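Local coordinates for protein HIRA (Homo sapiens, PDB 5YJE), which cooperates with ASF1A in replication-independent chromatin assembly, as the trimerizing subunit of the HIRA H3.3 histone chaperone complex, at the interface of chains A and B. Residues are numbered along the deposited sequence; one frame, centred on the assembly and turned at random. Chains: chain A/B, Protein HIRA.

The interface of chains A and B. Residues chain A 114, 127-130; chain B 173, 203, 211-214.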
loop_
_atom_site.group_PDB
_atom_site.type_symbol
_atom_site.label_atom_id
_atom_site.label_comp_id
_atom_site.label_asym_id
_atom_site.label_seq_id
_atom_site.Cartn_x
_atom_site.Cartn_y
_atom_site.Cartn_z
ATOM N N MET A 114 18.190 14.028 -5.528
ATOM C CA MET A 114 16.931 14.733 -5.318
ATOM C C MET A 114 16.110 14.769 -6.600
ATOM O O MET A 114 16.647 14.887 -7.703
ATOM C CB MET A 114 17.145 16.165 -4.822
ATOM C CG MET A 114 17.833 16.325 -3.473
ATOM S SD MET A 114 17.127 15.268 -2.185
ATOM C CE MET A 114 15.530 16.018 -1.948
ATOM N N SER A 127 7.337 18.865 -2.797
ATOM C CA SER A 127 8.624 18.959 -2.117
ATOM C C SER A 127 9.618 18.025 -2.787
ATOM O O SER A 127 9.226 16.964 -3.283
ATOM C CB SER A 127 8.511 18.593 -0.637
ATOM O OG SER A 127 7.488 19.325 -0.002
ATOM N N PRO A 128 10.898 18.381 -2.828
ATOM C CA PRO A 128 11.895 17.481 -3.422
ATOM C C PRO A 128 11.836 16.109 -2.769
ATOM O O PRO A 128 11.638 15.980 -1.556
ATOM C CB PRO A 128 13.227 18.182 -3.132
ATOM C CG PRO A 128 12.871 19.619 -2.892
ATOM C CD PRO A 128 11.495 19.614 -2.287
ATOM N N ILE A 129 12.023 15.086 -3.586
ATOM C CA ILE A 129 11.933 13.696 -3.167
ATOM C C ILE A 129 13.350 13.152 -3.055
ATOM O O ILE A 129 14.120 13.196 -4.020
ATOM C CB ILE A 129 11.099 12.875 -4.169
ATOM C CG1 ILE A 129 9.627 13.265 -4.053
ATOM C CG2 ILE A 129 11.366 11.371 -4.016
ATOM C CD1 ILE A 129 8.778 12.820 -5.193
ATOM N N LEU A 130 13.690 12.623 -1.886
ATOM C CA LEU A 130 14.987 12.000 -1.681
ATOM C C LEU A 130 14.928 10.554 -2.146
ATOM O O LEU A 130 14.175 9.747 -1.588
ATOM C CB LEU A 130 15.385 12.074 -0.209
ATOM C CG LEU A 130 16.729 11.423 0.058
ATOM C CD1 LEU A 130 17.861 12.190 -0.636
ATOM C CD2 LEU A 130 16.948 11.287 1.573
ATOM N N SER B 173 18.929 6.480 3.723
ATOM C CA SER B 173 18.990 7.576 2.762
ATOM C C SER B 173 19.256 8.906 3.452
ATOM O O SER B 173 20.081 9.696 2.997
ATOM C CB SER B 173 17.676 7.641 1.992
ATOM O OG SER B 173 17.885 8.158 0.716
ATOM N N TYR B 203 13.879 16.312 6.729
ATOM C CA TYR B 203 13.177 15.403 5.837
ATOM C C TYR B 203 11.955 14.884 6.568
ATOM O O TYR B 203 12.044 14.482 7.731
ATOM C CB TYR B 203 14.049 14.223 5.418
ATOM C CG TYR B 203 15.303 14.588 4.673
ATOM C CD1 TYR B 203 16.492 14.899 5.349
ATOM C CD2 TYR B 203 15.302 14.628 3.285
ATOM C CE1 TYR B 203 17.637 15.221 4.638
ATOM C CE2 TYR B 203 16.416 14.947 2.580
ATOM C CZ TYR B 203 17.579 15.247 3.242
ATOM O OH TYR B 203 18.674 15.569 2.476
ATOM N N THR B 211 7.522 8.681 0.315
ATOM C CA THR B 211 8.807 9.290 0.014
ATOM C C THR B 211 9.345 10.016 1.238
ATOM O O THR B 211 8.594 10.596 2.028
ATOM C CB THR B 211 8.707 10.320 -1.148
ATOM O OG1 THR B 211 7.628 11.226 -0.885
ATOM C CG2 THR B 211 8.483 9.655 -2.498
ATOM N N TRP B 212 10.661 10.001 1.361
ATOM C CA TRP B 212 11.344 11.051 2.094
ATOM C C TRP B 212 11.329 12.334 1.269
ATOM O O TRP B 212 11.699 12.332 0.086
ATOM C CB TRP B 212 12.761 10.613 2.393
ATOM C CG TRP B 212 12.787 9.551 3.429
ATOM C CD1 TRP B 212 13.153 8.249 3.263
ATOM C CD2 TRP B 212 12.403 9.694 4.806
ATOM N NE1 TRP B 212 13.037 7.573 4.457
ATOM C CE2 TRP B 212 12.578 8.436 5.418
ATOM C CE3 TRP B 212 11.928 10.767 5.580
ATOM C CZ2 TRP B 212 12.299 8.218 6.772
ATOM C CZ3 TRP B 212 11.662 10.558 6.916
ATOM C CH2 TRP B 212 11.848 9.283 7.505
ATOM N N ASN B 213 10.874 13.423 1.887
ATOM C CA ASN B 213 10.781 14.719 1.234
ATOM C C ASN B 213 11.551 15.771 2.013
ATOM O O ASN B 213 11.379 15.904 3.227
ATOM C CB ASN B 213 9.337 15.176 1.079
ATOM C CG ASN B 213 8.511 14.195 0.297
ATOM O OD1 ASN B 213 7.711 13.455 0.864
ATOM N ND2 ASN B 213 8.726 14.150 -1.010
ATOM N N LEU B 214 12.363 16.543 1.296
ATOM C CA LEU B 214 13.081 17.684 1.852
ATOM C C LEU B 214 12.121 18.857 2.004
ATOM O O LEU B 214 11.709 19.462 1.014
ATOM C CB LEU B 214 14.247 18.059 0.946
ATOM C CG LEU B 214 15.110 19.188 1.480
ATOM C CD1 LEU B 214 15.937 18.698 2.686
ATOM C CD2 LEU B 214 15.991 19.721 0.363
HETATM O O HOH W 1 11.874 8.625 -0.916
#
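A:Leu130 and B:Trp212 pair as antiparallel strand neighbours where strand 127-130 of one HIRA subunit joins strand 211-217 of the next, a sheet shared between chains in the TUP1-like enhancer of split (Hira) family region of the C-terminal part of HIRA. A:Leu130 N donates to B:Trp212 O at 2.8 Å, nearly straight at the hydrogen (166°), and B:Leu214 N reaches A:Pro128 O at 3.0 Å. A water links A:Leu130 O to B:Trp212 N. The subunit trimerizes, and this join probably forms part of that assembly. From A:Leu130, CB lies over the backbone carbonyl and CB of B:Trp212; CG, anti to the backbone N (chi1 179°), comes up to B:Ser173 OG; and at the tip CD2 wedges between B:Ser173, 3.4 Å from its OG, and one face of the B:Tyr203 ring near its rim, 3.8 Å from CE2. On the other side of the strand, A:Ile129 CG2 meets B:Thr211 CG2 at 3.7 Å, while its CG1 lies 3.3 Å from the amide ND2 of B:Asn213, their side chains side by side. That amide is steadied within chain B: B:Thr211 OG1 donates to B:Asn213 OD1 at 2.8 Å. An alanine in place of B:Asn213 would probably leave the B:Thr211 hydroxyl without this acceptor and open a gap beside A:Ile129 CG1. From strand 114-119, A:Met114, bent at chi2 and chi3, brings its CE methyl against B:Leu214 CB, the two side chains crossing at about a right angle.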